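Local coordinates for protein AgaA (Rhizobium radiobacter, PDB 6HLX) that binds the opine agropinic acid in the periplasm as the substrate-binding protein of an ABC importer, at residues Asp410-Arg421 and Ile432-Leu443; Thr14-Gly22 and Arg88-Phe98. All blocks are in the same frame, centred on the assembly; numbering follows the deposited sequence.

Overall arrangement
Agropinic acid lies in the cleft between the lobes of this periplasmic binding protein, and the two contacts stand in different relation to it. Contact 2 joins the loop 14-22, which brings Gln20 and Gly22 to the ligand, to the end of helix 79-90 and the loop after it. Contact 1 is a pair of antiparallel helices, 411-422 and 426-443, away from the agropinic acid pocket and the zinc sites, its centre about 22 Å from the centre of the chain, that of contact 2 about 13 Å. Their centres are about 27 Å apart and their nearest atoms about 11 Å. Both segments of contact 2 precede those of contact 1 in the sequence.

Contact 1: residues Asp410-Arg421 and Ile432-Leu443; sequences DQQINDLLDKGR and IYDAFVDRALEL. With ACT (acetate ion), chain J.
Arg439 grips the carboxylate of Asp410 side-on in a salt bridge, NE to OD2 at 2.8 Å and NH1 to OD1 at 2.9 Å, both nearly straight and both on the syn sides of the acceptors. Asp410 is also the N-cap of helix 411-422: its OD2 takes the N-H of Ile413 at 3.0 Å on the anti side, from the opposite face of the carboxylate to Arg439 NE. One oxygen thus serves the capping bond and the salt bridge together. A bend at chi2 (111°) turns the arginine chain towards this cap, and the third nitrogen, NH2, donates to an acetate ion, probably from the crystallisation liquor, and forms a longer salt bridge with Glu442. The guanidinium is sandwiched, with the Gln412 amide stacked on one face, planes 18° apart, and Leu443 CG over the other.

The two helices form an antiparallel hairpin, a short connection between residues 422 and 426 turning the chain back; the axes of 411-421 and 432-443 come within 9.3 Å, their N-to-C directions 159° apart. Leu416 lies at the middle, CD1 against the backbone of Phe436 and CD2 against Ala435 CB. Phe436 receives Leu417 CD2 over one face in a CH-pi contact and Ile413 CG2 at its edge; Tyr393 of helix 388-393 adds an edge-to-face ring contact. Nearer the connection, Ile432 CG2 packs 3.2 Å from Leu416 O, while its CD1 meets the aliphatic chain of Lys419. Gly420 lets Tyr433 come close, the hydroxyl OH lying 3.2 Å from Gly420 C. That hydroxyl donates to a water which in turn donates to Leu417 O, and it is also hydrogen-bonded to Arg429.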
loop_
_atom_site.group_PDB
_atom_site.type_symbol
_atom_site.label_atom_id
_atom_site.label_comp_id
_atom_site.label_asym_id
_atom_site.label_seq_id
_atom_site.Cartn_x
_atom_site.Cartn_y
_atom_site.Cartn_z
ATOM N N ASP A 410 -21.834 5.146 0.580
ATOM C CA ASP A 410 -22.931 5.231 -0.397
ATOM C C ASP A 410 -23.508 3.830 -0.622
ATOM O O ASP A 410 -22.760 2.915 -1.002
ATOM C CB ASP A 410 -22.441 5.841 -1.722
ATOM C CG ASP A 410 -23.531 5.877 -2.779
ATOM O OD1 ASP A 410 -24.488 6.675 -2.622
ATOM O OD2 ASP A 410 -23.398 5.156 -3.796
ATOM N N GLN A 411 -24.834 3.659 -0.413
ATOM C CA GLN A 411 -25.438 2.338 -0.549
ATOM C C GLN A 411 -25.316 1.772 -1.955
ATOM O O GLN A 411 -25.032 0.580 -2.085
ATOM C CB GLN A 411 -26.900 2.306 -0.036
ATOM C CG GLN A 411 -27.389 0.899 0.409
ATOM C CD GLN A 411 -26.405 0.024 1.190
ATOM O OE1 GLN A 411 -25.602 0.476 2.027
ATOM N NE2 GLN A 411 -26.446 -1.271 0.928
ATOM N N GLN A 412 -25.516 2.597 -3.007
ATOM C CA GLN A 412 -25.412 2.061 -4.382
ATOM C C GLN A 412 -24.012 1.519 -4.649
ATOM O O GLN A 412 -23.870 0.430 -5.223
ATOM C CB GLN A 412 -25.791 3.109 -5.428
ATOM C CG GLN A 412 -27.291 3.366 -5.504
ATOM C CD GLN A 412 -27.591 4.448 -6.516
ATOM O OE1 GLN A 412 -27.073 4.444 -7.638
ATOM N NE2 GLN A 412 -28.411 5.412 -6.130
ATOM N N ILE A 413 -22.978 2.255 -4.205
ATOM C CA ILE A 413 -21.585 1.817 -4.365
ATOM C C ILE A 413 -21.358 0.524 -3.576
ATOM O O ILE A 413 -20.778 -0.413 -4.119
ATOM C CB ILE A 413 -20.587 2.953 -3.970
ATOM C CG1 ILE A 413 -20.461 3.964 -5.125
ATOM C CG2 ILE A 413 -19.196 2.383 -3.611
ATOM C CD1 ILE A 413 -19.636 5.218 -4.833
ATOM N N ASN A 414 -21.839 0.455 -2.311
ATOM C CA ASN A 414 -21.663 -0.747 -1.480
ATOM C C ASN A 414 -22.263 -1.976 -2.154
ATOM O O ASN A 414 -21.627 -3.031 -2.200
ATOM C CB ASN A 414 -22.284 -0.567 -0.096
ATOM C CG ASN A 414 -21.624 0.472 0.777
ATOM O OD1 ASN A 414 -22.224 0.945 1.758
ATOM N ND2 ASN A 414 -20.404 0.851 0.460
ATOM N N ASP A 415 -23.497 -1.823 -2.664
ATOM C CA ASP A 415 -24.229 -2.914 -3.316
ATOM C C ASP A 415 -23.501 -3.418 -4.544
ATOM O O ASP A 415 -23.369 -4.631 -4.715
ATOM C CB ASP A 415 -25.665 -2.473 -3.650
ATOM C CG ASP A 415 -26.525 -2.299 -2.417
ATOM O OD1 ASP A 415 -26.138 -2.817 -1.343
ATOM O OD2 ASP A 415 -27.609 -1.683 -2.530
ATOM N N LEU A 416 -22.960 -2.498 -5.353
ATOM C CA LEU A 416 -22.211 -2.864 -6.555
ATOM C C LEU A 416 -20.906 -3.561 -6.176
ATOM O O LEU A 416 -20.573 -4.593 -6.766
ATOM C CB LEU A 416 -21.920 -1.640 -7.438
ATOM C CG LEU A 416 -23.122 -1.100 -8.230
ATOM C CD1 LEU A 416 -22.835 0.303 -8.741
ATOM C CD2 LEU A 416 -23.523 -2.054 -9.383
ATOM N N LEU A 417 -20.172 -3.025 -5.184
ATOM C CA LEU A 417 -18.920 -3.712 -4.791
ATOM C C LEU A 417 -19.198 -5.094 -4.197
ATOM O O LEU A 417 -18.452 -6.037 -4.461
ATOM C CB LEU A 417 -18.111 -2.850 -3.814
ATOM C CG LEU A 417 -17.577 -1.525 -4.409
ATOM C CD1 LEU A 417 -17.104 -0.583 -3.310
ATOM C CD2 LEU A 417 -16.475 -1.764 -5.478
ATOM N N ASP A 418 -20.268 -5.224 -3.408
ATOM C CA ASP A 418 -20.647 -6.523 -2.840
ATOM C C ASP A 418 -20.974 -7.513 -3.964
ATOM O O ASP A 418 -20.501 -8.655 -3.935
ATOM C CB ASP A 418 -21.830 -6.374 -1.865
ATOM C CG ASP A 418 -21.431 -5.758 -0.525
ATOM O OD1 ASP A 418 -20.233 -5.790 -0.189
ATOM O OD2 ASP A 418 -22.326 -5.270 0.192
ATOM N N LYS A 419 -21.730 -7.060 -4.981
ATOM C CA LYS A 419 -22.076 -7.924 -6.118
ATOM C C LYS A 419 -20.822 -8.300 -6.911
ATOM O O LYS A 419 -20.671 -9.460 -7.307
ATOM C CB LYS A 419 -23.117 -7.245 -7.034
ATOM C CG LYS A 419 -23.755 -8.219 -8.018
ATOM C CD LYS A 419 -24.793 -7.545 -8.913
ATOM C CE LYS A 419 -25.381 -8.521 -9.920
ATOM N NZ LYS A 419 -26.322 -7.843 -10.869
ATOM N N GLY A 420 -19.914 -7.331 -7.097
ATOM C CA GLY A 420 -18.674 -7.552 -7.835
ATOM C C GLY A 420 -17.804 -8.623 -7.209
ATOM O O GLY A 420 -17.220 -9.442 -7.917
ATOM N N ARG A 421 -17.710 -8.618 -5.855
ATOM C CA ARG A 421 -16.896 -9.555 -5.067
ATOM C C ARG A 421 -17.506 -10.954 -4.995
ATOM O O ARG A 421 -16.797 -11.909 -4.709
ATOM C CB ARG A 421 -16.823 -9.032 -3.623
ATOM C CG ARG A 421 -15.457 -9.100 -2.995
ATOM C CD ARG A 421 -15.551 -8.554 -1.567
ATOM N NE ARG A 421 -15.892 -7.125 -1.538
ATOM C CZ ARG A 421 -17.029 -6.627 -1.059
ATOM N NH1 ARG A 421 -17.953 -7.434 -0.546
ATOM N NH2 ARG A 421 -17.232 -5.316 -1.048
ATOM N N ILE A 432 -20.597 -4.997 -13.713
ATOM C CA ILE A 432 -20.753 -4.478 -12.357
ATOM C C ILE A 432 -19.745 -3.348 -12.116
ATOM O O ILE A 432 -20.130 -2.277 -11.652
ATOM C CB ILE A 432 -20.611 -5.625 -11.321
ATOM C CG1 ILE A 432 -21.732 -6.678 -11.502
ATOM C CG2 ILE A 432 -20.612 -5.058 -9.896
ATOM C CD1 ILE A 432 -21.363 -8.044 -10.924
ATOM N N TYR A 433 -18.461 -3.590 -12.400
ATOM C CA TYR A 433 -17.441 -2.553 -12.176
ATOM C C TYR A 433 -17.644 -1.344 -13.108
ATOM O O TYR A 433 -17.369 -0.212 -12.696
ATOM C CB TYR A 433 -16.022 -3.129 -12.234
ATOM C CG TYR A 433 -15.776 -4.058 -11.064
ATOM C CD1 TYR A 433 -15.646 -3.560 -9.765
ATOM C CD2 TYR A 433 -15.766 -5.441 -11.237
ATOM C CE1 TYR A 433 -15.462 -4.412 -8.676
ATOM C CE2 TYR A 433 -15.576 -6.304 -10.157
ATOM C CZ TYR A 433 -15.441 -5.784 -8.877
ATOM O OH TYR A 433 -15.324 -6.624 -7.802
ATOM N N ASP A 434 -18.162 -1.572 -14.335
ATOM C CA ASP A 434 -18.454 -0.464 -15.250
ATOM C C ASP A 434 -19.548 0.444 -14.659
ATOM O O ASP A 434 -19.442 1.671 -14.743
ATOM C CB ASP A 434 -18.883 -0.981 -16.628
ATOM C CG ASP A 434 -17.768 -1.575 -17.472
ATOM O OD1 ASP A 434 -16.576 -1.245 -17.219
ATOM O OD2 ASP A 434 -18.078 -2.375 -18.381
ATOM N N ALA A 435 -20.601 -0.159 -14.051
ATOM C CA ALA A 435 -21.662 0.621 -13.404
ATOM C C ALA A 435 -21.108 1.320 -12.147
ATOM O O ALA A 435 -21.460 2.472 -11.867
ATOM C CB ALA A 435 -22.847 -0.273 -13.045
ATOM N N PHE A 436 -20.199 0.642 -11.419
ATOM C CA PHE A 436 -19.564 1.218 -10.221
ATOM C C PHE A 436 -18.798 2.494 -10.627
ATOM O O PHE A 436 -18.907 3.516 -9.949
ATOM C CB PHE A 436 -18.593 0.204 -9.562
ATOM C CG PHE A 436 -17.535 0.904 -8.728
ATOM C CD1 PHE A 436 -17.819 1.344 -7.438
ATOM C CD2 PHE A 436 -16.292 1.205 -9.266
ATOM C CE1 PHE A 436 -16.870 2.067 -6.702
ATOM C CE2 PHE A 436 -15.352 1.948 -8.537
ATOM C CZ PHE A 436 -15.643 2.355 -7.253
ATOM N N VAL A 437 -18.047 2.427 -11.746
ATOM C CA VAL A 437 -17.209 3.553 -12.202
ATOM C C VAL A 437 -18.065 4.823 -12.444
ATOM O O VAL A 437 -17.677 5.913 -12.024
ATOM C CB VAL A 437 -16.352 3.159 -13.419
ATOM C CG1 VAL A 437 -15.870 4.396 -14.158
ATOM C CG2 VAL A 437 -15.159 2.298 -12.993
ATOM N N ASP A 438 -19.243 4.671 -13.073
ATOM C CA ASP A 438 -20.153 5.816 -13.300
ATOM C C ASP A 438 -20.512 6.490 -11.970
ATOM O O ASP A 438 -20.459 7.721 -11.869
ATOM C CB ASP A 438 -21.434 5.325 -13.985
ATOM C CG ASP A 438 -21.232 4.839 -15.413
ATOM O OD1 ASP A 438 -20.113 5.006 -15.950
ATOM O OD2 ASP A 438 -22.206 4.324 -16.006
ATOM N N ARG A 439 -20.870 5.683 -10.952
ATOM C CA ARG A 439 -21.246 6.226 -9.640
ATOM C C ARG A 439 -20.024 6.811 -8.906
ATOM O O ARG A 439 -20.151 7.832 -8.226
ATOM C CB ARG A 439 -21.951 5.167 -8.785
ATOM C CG ARG A 439 -22.445 5.734 -7.460
ATOM C CD ARG A 439 -23.933 5.791 -7.404
ATOM N NE ARG A 439 -24.420 6.379 -6.155
ATOM C CZ ARG A 439 -25.243 7.420 -6.101
ATOM N NH1 ARG A 439 -25.672 7.874 -4.931
ATOM N NH2 ARG A 439 -25.644 8.016 -7.218
ATOM N N ALA A 440 -18.847 6.179 -9.064
ATOM C CA ALA A 440 -17.599 6.667 -8.455
ATOM C C ALA A 440 -17.242 8.057 -9.022
ATOM O O ALA A 440 -16.716 8.898 -8.304
ATOM C CB ALA A 440 -16.470 5.691 -8.742
ATOM N N LEU A 441 -17.470 8.276 -10.317
ATOM C CA LEU A 441 -17.170 9.582 -10.930
ATOM C C LEU A 441 -18.195 10.624 -10.484
ATOM O O LEU A 441 -17.831 11.744 -10.113
ATOM C CB LEU A 441 -17.207 9.457 -12.462
ATOM C CG LEU A 441 -16.026 8.718 -13.081
ATOM C CD1 LEU A 441 -16.346 8.299 -14.535
ATOM C CD2 LEU A 441 -14.756 9.590 -13.027
ATOM N N GLU A 442 -19.481 10.252 -10.512
ATOM C CA GLU A 442 -20.560 11.145 -10.106
ATOM C C GLU A 442 -20.350 11.708 -8.689
ATOM O O GLU A 442 -20.451 12.929 -8.482
ATOM C CB GLU A 442 -21.901 10.402 -10.193
ATOM C CG GLU A 442 -23.069 11.259 -9.744
ATOM C CD GLU A 442 -24.409 10.549 -9.692
ATOM O OE1 GLU A 442 -25.393 11.190 -9.258
ATOM O OE2 GLU A 442 -24.477 9.358 -10.078
ATOM N N LEU A 443 -20.048 10.827 -7.732
ATOM C CA LEU A 443 -19.880 11.225 -6.334
ATOM C C LEU A 443 -18.480 11.712 -6.003
ATOM O O LEU A 443 -18.304 12.503 -5.065
ATOM C CB LEU A 443 -20.308 10.096 -5.382
ATOM C CG LEU A 443 -21.775 9.621 -5.461
ATOM C CD1 LEU A 443 -22.004 8.507 -4.468
ATOM C CD2 LEU A 443 -22.767 10.752 -5.179
HETATM C C ACT J . -27.893 10.387 -5.721
HETATM O O ACT J . -27.514 10.514 -6.921
HETATM O OXT ACT J . -27.398 10.995 -4.739
HETATM C CH3 ACT J . -29.053 9.402 -5.431
HETATM O O HOH W 1 -16.044 -5.416 -5.558
#

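Contact 2: residues Thr14-Gly22 and Arg88-Phe98; sequences TLDTVVQPG and RILDPKGKASF. With G9Z (agropinic acid), chain E; EDO (1,2-ethanediol), chain B.
Val18 CG2 sits 3.7 Å above the plane of the Arg88 guanidinium, off its centre, while the carboxylate of Asp16 meets the edge. Arg88 grips end-on, NH2 to Asp16 OD2 and NH1 to Asp16 OD1, each at 2.8 Å and on the syn side; the first is nearly straight at 170°, the second more bent, NH1 lying well out of the carboxylate plane. The extended Arg88 chain carries the group out from helix 79-90, and a water in the guanidinium plane, on the other side of NH1 from Asp16, links NH1 to Thr17 OG1. The Lys95 chain passes close by, its CE 3.4 Å from Asp16 OD2. The edge of the Phe98 ring meets Gln20 CG.

Asp16 to Val19 form a type I beta turn in the loop between strand 3-8 and helix 23-32. Beyond it two bonds join the loop to Ser97, one to its backbone N and one to its side chain: Ser97 N donates to Val18 O at 3.0 Å, and Gln20 N to Ser97 OG at 2.8 Å. A second water bridges Val18 O and Phe98 N. Val18 packs its CG1 on Ile89 CG1 and its CB on Ala96 CB.

With its backbone N held by Ser97, Gln20 bends at chi2 (-52°) to take its amide away toward the pocket, where NE2 lies 3.1 Å from OAQ of agropinic acid and OE1 accepts from Gly22 N.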
loop_
_atom_site.group_PDB
_atom_site.type_symbol
_atom_site.label_atom_id
_atom_site.label_comp_id
_atom_site.label_asym_id
_atom_site.label_seq_id
_atom_site.Cartn_x
_atom_site.Cartn_y
_atom_site.Cartn_z
ATOM N N THR A 14 6.403 1.323 13.182
ATOM C CA THR A 14 6.149 0.043 13.848
ATOM C C THR A 14 6.336 -1.131 12.897
ATOM O O THR A 14 6.179 -0.987 11.683
ATOM C CB THR A 14 4.736 -0.014 14.484
ATOM O OG1 THR A 14 4.647 -1.227 15.255
ATOM C CG2 THR A 14 3.597 0.039 13.447
ATOM N N LEU A 15 6.661 -2.304 13.461
ATOM C CA LEU A 15 6.712 -3.529 12.682
ATOM C C LEU A 15 5.483 -4.399 13.040
ATOM O O LEU A 15 5.359 -5.511 12.535
ATOM C CB LEU A 15 8.019 -4.289 12.897
ATOM C CG LEU A 15 9.281 -3.608 12.331
ATOM C CD1 LEU A 15 10.518 -4.470 12.613
ATOM C CD2 LEU A 15 9.148 -3.383 10.809
ATOM N N ASP A 16 4.573 -3.874 13.915
ATOM C CA ASP A 16 3.334 -4.572 14.316
ATOM C C ASP A 16 2.678 -5.059 13.003
ATOM O O ASP A 16 2.424 -4.262 12.096
ATOM C CB ASP A 16 2.415 -3.636 15.132
ATOM C CG ASP A 16 1.125 -4.279 15.594
ATOM O OD1 ASP A 16 0.643 -5.204 14.910
ATOM O OD2 ASP A 16 0.570 -3.825 16.609
ATOM N N THR A 17 2.552 -6.384 12.844
ATOM C CA THR A 17 2.189 -6.910 11.524
ATOM C C THR A 17 0.892 -6.388 10.959
ATOM O O THR A 17 0.845 -6.139 9.748
ATOM C CB THR A 17 2.216 -8.440 11.463
ATOM O OG1 THR A 17 1.154 -8.977 12.261
ATOM C CG2 THR A 17 3.599 -9.018 11.912
ATOM N N VAL A 18 -0.140 -6.204 11.809
ATOM C CA VAL A 18 -1.491 -5.854 11.341
ATOM C C VAL A 18 -1.621 -4.372 10.913
ATOM O O VAL A 18 -2.594 -4.014 10.232
ATOM C CB VAL A 18 -2.591 -6.253 12.353
ATOM C CG1 VAL A 18 -2.531 -7.742 12.690
ATOM C CG2 VAL A 18 -2.539 -5.391 13.615
ATOM N N VAL A 19 -0.673 -3.522 11.364
ATOM C CA VAL A 19 -0.660 -2.091 11.049
ATOM C C VAL A 19 0.028 -1.872 9.729
ATOM O O VAL A 19 1.070 -2.488 9.472
ATOM C CB VAL A 19 0.051 -1.294 12.187
ATOM C CG1 VAL A 19 0.136 0.194 11.873
ATOM C CG2 VAL A 19 -0.640 -1.527 13.519
ATOM N N GLN A 20 -0.524 -0.966 8.910
ATOM C CA GLN A 20 0.066 -0.599 7.616
ATOM C C GLN A 20 0.735 0.775 7.860
ATOM O O GLN A 20 0.043 1.809 7.814
ATOM C CB GLN A 20 -1.044 -0.495 6.545
ATOM C CG GLN A 20 -0.560 -0.652 5.095
ATOM C CD GLN A 20 0.581 0.241 4.693
ATOM O OE1 GLN A 20 1.711 0.075 5.164
ATOM N NE2 GLN A 20 0.330 1.173 3.787
ATOM N N PRO A 21 2.047 0.826 8.187
ATOM C CA PRO A 21 2.661 2.134 8.500
ATOM C C PRO A 21 3.149 2.885 7.263
ATOM O O PRO A 21 3.527 4.054 7.357
ATOM C CB PRO A 21 3.878 1.740 9.359
ATOM C CG PRO A 21 4.330 0.423 8.744
ATOM C CD PRO A 21 3.033 -0.282 8.298
ATOM N N GLY A 22 3.227 2.185 6.147
ATOM C CA GLY A 22 3.797 2.716 4.917
ATOM C C GLY A 22 4.783 1.722 4.317
ATOM O O GLY A 22 5.018 0.642 4.876
ATOM N N ARG A 88 -6.672 -11.424 15.424
ATOM C CA ARG A 88 -6.128 -10.090 15.742
ATOM C C ARG A 88 -6.535 -9.071 14.671
ATOM O O ARG A 88 -6.826 -7.913 14.983
ATOM C CB ARG A 88 -4.600 -10.151 15.906
ATOM C CG ARG A 88 -4.041 -8.861 16.453
ATOM C CD ARG A 88 -2.722 -8.984 17.174
ATOM N NE ARG A 88 -2.377 -7.655 17.658
ATOM C CZ ARG A 88 -1.422 -6.884 17.151
ATOM N NH1 ARG A 88 -0.619 -7.348 16.193
ATOM N NH2 ARG A 88 -1.237 -5.656 17.617
ATOM N N ILE A 89 -6.587 -9.503 13.412
ATOM C CA ILE A 89 -6.998 -8.619 12.312
ATOM C C ILE A 89 -8.489 -8.288 12.441
ATOM O O ILE A 89 -8.907 -7.136 12.263
ATOM C CB ILE A 89 -6.695 -9.277 10.939
ATOM C CG1 ILE A 89 -5.151 -9.470 10.771
ATOM C CG2 ILE A 89 -7.292 -8.406 9.787
ATOM C CD1 ILE A 89 -4.744 -10.497 9.615
ATOM N N LEU A 90 -9.285 -9.311 12.760
ATOM C CA LEU A 90 -10.744 -9.195 12.851
ATOM C C LEU A 90 -11.265 -8.438 14.063
ATOM O O LEU A 90 -12.432 -8.042 14.079
ATOM C CB LEU A 90 -11.370 -10.603 12.811
ATOM C CG LEU A 90 -11.102 -11.424 11.535
ATOM C CD1 LEU A 90 -11.547 -12.898 11.721
ATOM C CD2 LEU A 90 -11.755 -10.795 10.313
ATOM N N ASP A 91 -10.438 -8.288 15.089
ATOM C CA ASP A 91 -10.854 -7.666 16.352
ATOM C C ASP A 91 -11.327 -6.221 16.140
ATOM O O ASP A 91 -10.509 -5.392 15.787
ATOM C CB ASP A 91 -9.711 -7.725 17.363
ATOM C CG ASP A 91 -10.016 -7.175 18.762
ATOM O OD1 ASP A 91 -11.140 -6.656 18.977
ATOM O OD2 ASP A 91 -9.133 -7.251 19.621
ATOM N N PRO A 92 -12.624 -5.900 16.359
ATOM C CA PRO A 92 -13.092 -4.508 16.135
ATOM C C PRO A 92 -12.488 -3.459 17.059
ATOM O O PRO A 92 -12.565 -2.267 16.748
ATOM C CB PRO A 92 -14.613 -4.585 16.330
ATOM C CG PRO A 92 -14.951 -6.014 16.330
ATOM C CD PRO A 92 -13.733 -6.766 16.800
ATOM N N LYS A 93 -11.910 -3.891 18.189
ATOM C CA LYS A 93 -11.258 -2.978 19.124
ATOM C C LYS A 93 -9.759 -2.901 18.829
ATOM O O LYS A 93 -9.044 -2.137 19.484
ATOM C CB LYS A 93 -11.540 -3.377 20.578
ATOM C CG LYS A 93 -13.030 -3.413 20.897
ATOM C CD LYS A 93 -13.304 -3.520 22.384
ATOM C CE LYS A 93 -14.779 -3.368 22.671
ATOM N NZ LYS A 93 -15.092 -3.582 24.109
ATOM N N GLY A 94 -9.317 -3.624 17.788
ATOM C CA GLY A 94 -7.919 -3.666 17.382
ATOM C C GLY A 94 -7.517 -2.612 16.367
ATOM O O GLY A 94 -8.369 -1.924 15.796
ATOM N N LYS A 95 -6.219 -2.537 16.087
ATOM C CA LYS A 95 -5.693 -1.521 15.177
ATOM C C LYS A 95 -5.344 -2.058 13.766
ATOM O O LYS A 95 -4.619 -1.380 13.036
ATOM C CB LYS A 95 -4.495 -0.788 15.825
ATOM C CG LYS A 95 -3.326 -1.662 16.252
ATOM C CD LYS A 95 -2.389 -0.865 17.162
ATOM C CE LYS A 95 -1.625 -1.740 18.119
ATOM N NZ LYS A 95 -0.969 -0.939 19.190
ATOM N N ALA A 96 -5.871 -3.235 13.363
ATOM C CA ALA A 96 -5.552 -3.769 12.034
ATOM C C ALA A 96 -6.042 -2.829 10.952
ATOM O O ALA A 96 -7.233 -2.473 10.921
ATOM C CB ALA A 96 -6.173 -5.143 11.848
ATOM N N SER A 97 -5.130 -2.438 10.045
ATOM C CA SER A 97 -5.476 -1.506 8.966
ATOM C C SER A 97 -6.470 -2.069 7.944
ATOM O O SER A 97 -7.170 -1.270 7.299
ATOM C CB SER A 97 -4.213 -1.038 8.244
ATOM O OG SER A 97 -3.310 -0.451 9.173
ATOM N N PHE A 98 -6.477 -3.419 7.740
ATOM C CA PHE A 98 -7.326 -4.043 6.728
ATOM C C PHE A 98 -8.434 -4.870 7.326
ATOM O O PHE A 98 -8.953 -5.784 6.673
ATOM C CB PHE A 98 -6.484 -4.838 5.720
ATOM C CG PHE A 98 -5.576 -3.928 4.922
ATOM C CD1 PHE A 98 -6.069 -3.215 3.825
ATOM C CD2 PHE A 98 -4.243 -3.749 5.290
ATOM C CE1 PHE A 98 -5.241 -2.350 3.100
ATOM C CE2 PHE A 98 -3.413 -2.876 4.572
ATOM C CZ PHE A 98 -3.926 -2.167 3.493
HETATM O OAM G9Z E . 4.654 4.888 2.709
HETATM C CAB G9Z E . 4.597 5.892 1.986
HETATM C CAC G9Z E . 5.541 6.937 2.056
HETATM C CB G9Z E . 5.115 7.977 0.974
HETATM C CA G9Z E . 3.772 7.485 0.461
HETATM C C G9Z E . 3.763 7.410 -0.969
HETATM O O G9Z E . 4.217 6.373 -1.525
HETATM N N G9Z E . 3.578 6.168 1.151
HETATM C CAG G9Z E . 2.439 5.215 0.857
HETATM C CAH G9Z E . 1.170 5.663 1.584
HETATM O OAP G9Z E . 0.809 6.932 1.039
HETATM C CAI G9Z E . 0.011 4.677 1.414
HETATM O OAQ G9Z E . 0.516 3.325 1.565
HETATM C CAJ G9Z E . -1.090 4.884 2.508
HETATM O OAR G9Z E . -2.150 3.931 2.308
HETATM C CAK G9Z E . -1.669 6.313 2.641
HETATM O OAT G9Z E . -2.442 6.408 3.854
HETATM C CAL G9Z E . -2.486 6.739 1.411
HETATM O OAS G9Z E . -2.882 8.123 1.539
HETATM O OXT G9Z E . 3.329 8.406 -1.609
HETATM C C1 EDO B . -4.637 -5.015 20.075
HETATM O O1 EDO B . -5.658 -4.708 21.009
HETATM C C2 EDO B . -4.624 -3.939 18.982
HETATM O O2 EDO B . -4.470 -4.569 17.720
HETATM O O HOH W 2 0.095 -9.728 14.718
HETATM O O HOH W 3 -4.646 -5.380 8.760
#